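PDB 3I3F: hypothetical protein from Giardia lamblia, which is of unknown function but belongs to the endoribonuclease L-PSP (YjgF-like) family and probably binds small carboxylic acids, pentanoic acid being bound in this trimer. Local coordinates for residues Glu103-Arg106 with Glu107-Val111; Asn67-Lys70 with Cys71-Ala75. All coordinates share one frame; numbering follows the deposited sequence. Where two conformers were deposited one is given.

Contact 1 of 2, residues Glu103-Arg106 with Glu107-Val111; sequences ELYR and EVFCV
Y105 and F109, one helical turn apart, bring their rings together at the C-terminal end of helix 95-108. Followed outward, the F109 side chain begins with CB, 3.9 Å from Y105 O. CG lies beside the backbone N (chi1 -56°), a turn that brings the CD2-CE2 side of the ring to Y105. CD2 sits over one face of the tyrosine, toward the rim, 3.5 Å from Y105 CZ and also near Y105 O, while CE2 comes within 3.6 Å of Y105 CE1. V108 CG1 lies over one face of the F109 ring. The two ring planes are inclined at 41° with centroids 4.8 Å apart, an oblique aromatic pair. Both rings also pack on L85 of strand 82-90 and on P116, and R118 makes a cation-pi contact with Y105.

The backbone bond from F109 N to Y105 O is 3.0 Å long and nearly straight (173°). Before it, E107 N divides its hydrogen weakly between E103 O and L104 O; V108 N bonds to L104 O and more weakly to Y105 O, 3.1 Å away. Beyond it, F109 leaves helical geometry and C110 CA approaches R106 O at 3.2 Å in a CA-H...O contact. R106 reaches N28 of the second subunit through NH1. This is a helix C-terminus with shared bonds, in the beta-alpha-beta unit of strand 82-90, helix 95-108 and strand 117-123.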
ATOM      1  N   GLU A 103      10.913  17.073  -8.304  1.00  9.46           N
ATOM      2  CA  GLU A 103      10.713  18.468  -8.692  1.00  9.50           C
ATOM      3  C   GLU A 103       9.296  18.671  -9.225  1.00  9.38           C
ATOM      4  O   GLU A 103       8.610  19.618  -8.837  1.00  9.37           O
ATOM      5  CB  GLU A 103      11.729  18.890  -9.755  1.00  9.56           C
ATOM      6  CG  GLU A 103      13.166  18.910  -9.253  1.00 10.12           C
ATOM      7  CD  GLU A 103      14.194  19.148 -10.347  1.00 10.74           C
ATOM      8  OE1 GLU A 103      13.839  19.123 -11.546  1.00 11.68           O
ATOM      9  OE2 GLU A 103      15.376  19.352 -10.000  1.00 11.77           O
ATOM     10  N   LEU A 104       8.861  17.770 -10.105  1.00  9.50           N
ATOM     11  CA  LEU A 104       7.510  17.822 -10.669  1.00  9.64           C
ATOM     12  C   LEU A 104       6.447  17.555  -9.604  1.00  9.61           C
ATOM     13  O   LEU A 104       5.390  18.186  -9.601  1.00  9.50           O
ATOM     14  CB  LEU A 104       7.368  16.813 -11.812  1.00  9.80           C
ATOM     15  CG  LEU A 104       8.229  17.105 -13.042  1.00 10.38           C
ATOM     16  CD1 LEU A 104       8.344  15.869 -13.917  1.00 11.38           C
ATOM     17  CD2 LEU A 104       7.657  18.278 -13.825  1.00 11.28           C
ATOM     18  N   TYR A 105       6.739  16.624  -8.698  1.00  9.65           N
ATOM     19  CA  TYR A 105       5.840  16.306  -7.590  1.00  9.80           C
ATOM     20  C   TYR A 105       5.534  17.547  -6.754  1.00 10.16           C
ATOM     21  O   TYR A 105       4.387  17.781  -6.371  1.00 10.27           O
ATOM     22  CB  TYR A 105       6.467  15.227  -6.704  1.00  9.70           C
ATOM     23  CG  TYR A 105       5.549  14.707  -5.627  1.00  9.28           C
ATOM     24  CD1 TYR A 105       4.661  13.671  -5.890  1.00  9.05           C
ATOM     25  CD2 TYR A 105       5.573  15.244  -4.343  1.00  9.23           C
ATOM     26  CE1 TYR A 105       3.816  13.182  -4.905  1.00  9.07           C
ATOM     27  CE2 TYR A 105       4.733  14.761  -3.352  1.00  9.37           C
ATOM     28  CZ  TYR A 105       3.855  13.728  -3.640  1.00  9.13           C
ATOM     29  OH  TYR A 105       3.015  13.237  -2.667  1.00  9.83           O
ATOM     30  N   ARG A 106       6.565  18.347  -6.487  1.00 10.44           N
ATOM     31  CA  ARG A 106       6.403  19.569  -5.704  1.00 10.99           C
ATOM     32  C   ARG A 106       5.634  20.665  -6.449  1.00 11.45           C
ATOM     33  O   ARG A 106       5.133  21.593  -5.823  1.00 11.61           O
ATOM     34  CB  ARG A 106       7.763  20.093  -5.233  1.00 10.93           C
ATOM     35  CG  ARG A 106       8.403  19.236  -4.148  1.00 11.14           C
ATOM     36  CD  ARG A 106       9.637  19.904  -3.567  1.00 11.18           C
ATOM     37  NE  ARG A 106      10.703  20.052  -4.560  1.00 11.01           N
ATOM     38  CZ  ARG A 106      11.664  19.161  -4.803  1.00 11.31           C
ATOM     39  NH1 ARG A 106      11.731  18.016  -4.130  1.00 11.18           N
ATOM     40  NH2 ARG A 106      12.572  19.417  -5.737  1.00 11.50           N
ATOM     41  N   GLU A 107       5.551  20.568  -7.776  1.00 12.00           N
ATOM     42  CA  GLU A 107       4.700  21.469  -8.562  1.00 12.69           C
ATOM     43  C   GLU A 107       3.226  21.069  -8.482  1.00 13.04           C
ATOM     44  O   GLU A 107       2.345  21.900  -8.691  1.00 14.02           O
ATOM     45  CB  GLU A 107       5.145  21.506 -10.026  1.00 12.82           C
ATOM     46  CG  GLU A 107       6.514  22.126 -10.240  1.00 13.31           C
ATOM     47  CD  GLU A 107       6.950  22.124 -11.698  1.00 14.46           C
ATOM     48  OE1 GLU A 107       6.199  21.618 -12.559  0.50 14.59           O
ATOM     49  OE2 GLU A 107       8.052  22.639 -11.983  0.50 14.22           O
ATOM     50  N   VAL A 108       2.958  19.796  -8.197  1.00 12.97           N
ATOM     51  CA  VAL A 108       1.589  19.315  -8.023  1.00 12.96           C
ATOM     52  C   VAL A 108       1.109  19.611  -6.606  1.00 13.05           C
ATOM     53  O   VAL A 108      -0.001  20.109  -6.409  1.00 13.21           O
ATOM     54  CB  VAL A 108       1.486  17.803  -8.303  1.00 12.91           C
ATOM     55  CG1 VAL A 108       0.075  17.298  -8.020  1.00 12.88           C
ATOM     56  CG2 VAL A 108       1.886  17.507  -9.742  1.00 12.85           C
ATOM     57  N   PHE A 109       1.957  19.298  -5.630  1.00 12.95           N
ATOM     58  CA  PHE A 109       1.690  19.581  -4.221  1.00 13.02           C
ATOM     59  C   PHE A 109       2.629  20.713  -3.799  1.00 13.43           C
ATOM     60  O   PHE A 109       3.735  20.472  -3.309  1.00 12.94           O
ATOM     61  CB  PHE A 109       1.885  18.309  -3.391  1.00 12.96           C
ATOM     62  CG  PHE A 109       1.048  17.152  -3.872  1.00 12.36           C
ATOM     63  CD1 PHE A 109      -0.288  17.051  -3.509  1.00 11.78           C
ATOM     64  CD2 PHE A 109       1.586  16.184  -4.710  1.00 11.75           C
ATOM     65  CE1 PHE A 109      -1.070  15.998  -3.960  1.00 11.79           C
ATOM     66  CE2 PHE A 109       0.808  15.123  -5.166  1.00 11.96           C
ATOM     67  CZ  PHE A 109      -0.523  15.034  -4.788  1.00 11.83           C
ATOM     68  N   CYS A 110       2.159  21.947  -3.991  1.00 14.06           N
ATOM     69  CA  CYS A 110       3.026  23.124  -3.888  0.50 14.44           C
ATOM     70  C   CYS A 110       3.096  23.748  -2.493  1.00 14.49           C
ATOM     71  O   CYS A 110       3.868  24.681  -2.277  1.00 14.53           O
ATOM     72  CB  CYS A 110       2.606  24.180  -4.917  0.50 14.58           C
ATOM     73  SG  CYS A 110       0.915  24.768  -4.729  0.50 15.84           S
ATOM     74  N   VAL A 111       2.311  23.239  -1.547  1.00 14.51           N
ATOM     75  CA  VAL A 111       2.369  23.744  -0.174  1.00 14.58           C
ATOM     76  C   VAL A 111       3.080  22.719   0.706  1.00 14.44           C
ATOM     77  O   VAL A 111       2.499  21.687   1.039  1.00 14.18           O
ATOM     78  CB  VAL A 111       0.968  24.046   0.391  1.00 14.63           C
ATOM     79  CG1 VAL A 111       1.079  24.658   1.785  1.00 14.82           C
ATOM     80  CG2 VAL A 111       0.211  24.980  -0.543  1.00 15.04           C
TER
HETATM   81  O   HOH W   1       4.314  18.836 -12.228  1.00 21.23           O

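Contact 2 of 2, residues Asn67-Lys70 with Cys71-Ala75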
ATOM      1  N   ASN A  67      -4.232  12.528 -14.535  1.00 10.02           N
ATOM      2  CA  ASN A  67      -5.192  11.430 -14.378  1.00  9.84           C
ATOM      3  C   ASN A  67      -5.758  11.367 -12.961  1.00  9.78           C
ATOM      4  O   ASN A  67      -6.968  11.253 -12.770  1.00  9.88           O
ATOM      5  CB  ASN A  67      -4.548  10.081 -14.724  1.00  9.87           C
ATOM      6  CG  ASN A  67      -4.243   9.928 -16.207  1.00  9.79           C
ATOM      7  OD1 ASN A  67      -4.706  10.707 -17.041  1.00  9.99           O
ATOM      8  ND2 ASN A  67      -3.463   8.908 -16.540  1.00  9.54           N
ATOM      9  N   ILE A  68      -4.872  11.448 -11.970  1.00  9.67           N
ATOM     10  CA  ILE A  68      -5.276  11.430 -10.565  1.00  9.69           C
ATOM     11  C   ILE A  68      -6.188  12.612 -10.233  1.00  9.80           C
ATOM     12  O   ILE A  68      -7.225  12.436  -9.596  1.00  9.82           O
ATOM     13  CB  ILE A  68      -4.046  11.427  -9.626  1.00  9.54           C
ATOM     14  CG1 ILE A  68      -3.320  10.083  -9.717  1.00  9.48           C
ATOM     15  CG2 ILE A  68      -4.462  11.690  -8.184  1.00  9.69           C
ATOM     16  CD1 ILE A  68      -1.939  10.084  -9.104  1.00  9.86           C
ATOM     17  N   ARG A  69      -5.811  13.809 -10.680  1.00 10.01           N
ATOM     18  CA  ARG A  69      -6.622  15.007 -10.448  1.00 10.40           C
ATOM     19  C   ARG A  69      -8.029  14.847 -11.027  1.00 10.38           C
ATOM     20  O   ARG A  69      -9.019  15.115 -10.347  1.00 10.54           O
ATOM     21  CB  ARG A  69      -5.952  16.242 -11.058  1.00 10.62           C
ATOM     22  CG  ARG A  69      -6.695  17.555 -10.793  1.00 11.94           C
ATOM     23  CD  ARG A  69      -6.101  18.724 -11.570  1.00 13.99           C
ATOM     24  NE  ARG A  69      -6.159  18.518 -13.019  1.00 15.97           N
ATOM     25  CZ  ARG A  69      -7.247  18.669 -13.776  1.00 17.38           C
ATOM     26  NH1 ARG A  69      -8.413  19.034 -13.246  1.00 18.46           N
ATOM     27  NH2 ARG A  69      -7.170  18.451 -15.085  1.00 17.86           N
ATOM     28  N   LYS A  70      -8.109  14.411 -12.282  1.00 10.37           N
ATOM     29  CA  LYS A  70      -9.397  14.241 -12.953  1.00 10.51           C
ATOM     30  C   LYS A  70     -10.266  13.186 -12.270  1.00 10.36           C
ATOM     31  O   LYS A  70     -11.461  13.397 -12.077  1.00 10.29           O
ATOM     32  CB  LYS A  70      -9.199  13.890 -14.429  1.00 10.75           C
ATOM     33  CG  LYS A  70      -8.691  15.047 -15.271  1.00 11.62           C
ATOM     34  CD  LYS A  70      -8.550  14.645 -16.725  1.00 13.34           C
ATOM     35  CE  LYS A  70      -7.942  15.761 -17.555  1.00 14.41           C
ATOM     36  NZ  LYS A  70      -7.475  15.274 -18.884  1.00 15.72           N
ATOM     37  N   CYS A  71      -9.666  12.058 -11.899  1.00 10.13           N
ATOM     38  CA  CYS A  71     -10.402  11.006 -11.196  1.00 10.25           C
ATOM     39  C   CYS A  71     -10.962  11.506  -9.868  1.00 10.25           C
ATOM     40  O   CYS A  71     -12.134  11.283  -9.563  1.00 10.19           O
ATOM     41  CB  CYS A  71      -9.516   9.784 -10.951  1.00 10.19           C
ATOM     42  SG  CYS A  71      -9.194   8.795 -12.419  1.00 10.52           S
ATOM     43  N   LEU A  72     -10.128  12.182  -9.081  1.00 10.33           N
ATOM     44  CA  LEU A  72     -10.552  12.675  -7.772  1.00 10.53           C
ATOM     45  C   LEU A  72     -11.661  13.721  -7.884  1.00 10.78           C
ATOM     46  O   LEU A  72     -12.628  13.675  -7.129  1.00 10.71           O
ATOM     47  CB  LEU A  72      -9.363  13.234  -6.981  1.00 10.39           C
ATOM     48  CG  LEU A  72      -8.353  12.183  -6.509  1.00 10.37           C
ATOM     49  CD1 LEU A  72      -7.162  12.841  -5.835  1.00 10.78           C
ATOM     50  CD2 LEU A  72      -9.013  11.188  -5.567  1.00 10.72           C
ATOM     51  N   GLU A  73     -11.535  14.649  -8.827  1.00 11.13           N
ATOM     52  CA  GLU A  73     -12.564  15.677  -9.013  1.00 11.54           C
ATOM     53  C   GLU A  73     -13.885  15.064  -9.486  1.00 11.59           C
ATOM     54  O   GLU A  73     -14.960  15.475  -9.048  1.00 11.35           O
ATOM     55  CB  GLU A  73     -12.069  16.777  -9.957  1.00 11.83           C
ATOM     56  CG  GLU A  73     -10.999  17.651  -9.301  1.00 12.96           C
ATOM     57  CD  GLU A  73     -10.432  18.729 -10.208  1.00 14.66           C
ATOM     58  OE1 GLU A  73     -10.913  18.881 -11.350  1.00 15.98           O
ATOM     59  OE2 GLU A  73      -9.493  19.428  -9.769  1.00 16.22           O
ATOM     60  N   TYR A  74     -13.790  14.058 -10.350  1.00 11.72           N
ATOM     61  CA  TYR A  74     -14.948  13.293 -10.810  1.00 11.86           C
ATOM     62  C   TYR A  74     -15.664  12.607  -9.638  1.00 11.87           C
ATOM     63  O   TYR A  74     -16.892  12.483  -9.637  1.00 11.84           O
ATOM     64  CB  TYR A  74     -14.479  12.258 -11.839  1.00 11.95           C
ATOM     65  CG  TYR A  74     -15.565  11.508 -12.577  1.00 12.32           C
ATOM     66  CD1 TYR A  74     -16.304  12.122 -13.585  1.00 12.91           C
ATOM     67  CD2 TYR A  74     -15.825  10.170 -12.296  1.00 12.62           C
ATOM     68  CE1 TYR A  74     -17.285  11.425 -14.281  1.00 13.07           C
ATOM     69  CE2 TYR A  74     -16.805   9.467 -12.981  1.00 13.16           C
ATOM     70  CZ  TYR A  74     -17.532  10.100 -13.972  1.00 13.12           C
ATOM     71  OH  TYR A  74     -18.503   9.401 -14.651  1.00 14.16           O
ATOM     72  N   ALA A  75     -14.888  12.191  -8.637  1.00 11.66           N
ATOM     73  CA  ALA A  75     -15.411  11.508  -7.449  1.00 11.79           C
ATOM     74  C   ALA A  75     -15.714  12.456  -6.276  1.00 11.91           C
ATOM     75  O   ALA A  75     -15.777  12.014  -5.129  1.00 12.16           O
ATOM     76  CB  ALA A  75     -14.422  10.429  -7.005  1.00 11.91           C
TER
HETATM   77  O   HOH W   2     -11.068  17.587 -13.679  1.00 31.65           O
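R69 and E73 cross at an oblique angle on the outer side of helix 56-74, their guanidinium and carboxylate planes 65° apart. R69 NH1 and E73 OE1 form a salt bridge of 3.1 Å, the oxygen lying at the edge of the guanidinium. A bend at chi3 (61°) folds the arginine tip back toward the glutamate, whose chain runs extended beyond CG; E73 OE2 meanwhile rests 3.5 Å from R69 CG. Water 2 donates to E73 OE1 at 2.7 Å and accepts a weak bond from R69 NH1. The other terminal nitrogen, NH2, pairs with D66.

I68 and L72 instead lie side by side and point the same way, with I68 CG2 and L72 CD1 3.8 Å apart. They turn to the sheet, I68 meeting L41 and V133, L72 meeting V39 and A138. Each pair is also joined through the backbone by a regular i to i+4 bond, E73 N to R69 O at 3.0 Å among them. K70 sends its NZ to D22 and D66.

The chemistry is that of an amphipathic helix: aliphatic branches against the strands, and a charged face on which R69, held between D66 and E73, would be expected to favour the ionised form of both carboxylates.

In the fold
Contact 2 comes first along the chain, near the C-terminal end of helix 56-74, and contact 1 follows at the end of helix 95-108, with strand 82-90 between them. Their centres are about 17 Å apart and their nearest atoms about 6 Å apart, without touching. The two helices meet nonetheless, V108 packing on F65 and L104 on T61. Both cover the mixed sheet: contact 2 faces strands 32-35, 38-41 and 131-139, whereas contact 1 rests on strand 82-90. Contact 1 also reaches a second subunit, and Y105 lies about 7 Å from a bound pentanoic acid; contact 1 therefore lies at a subunit interface, near that ligand, while contact 2 touches no other chain.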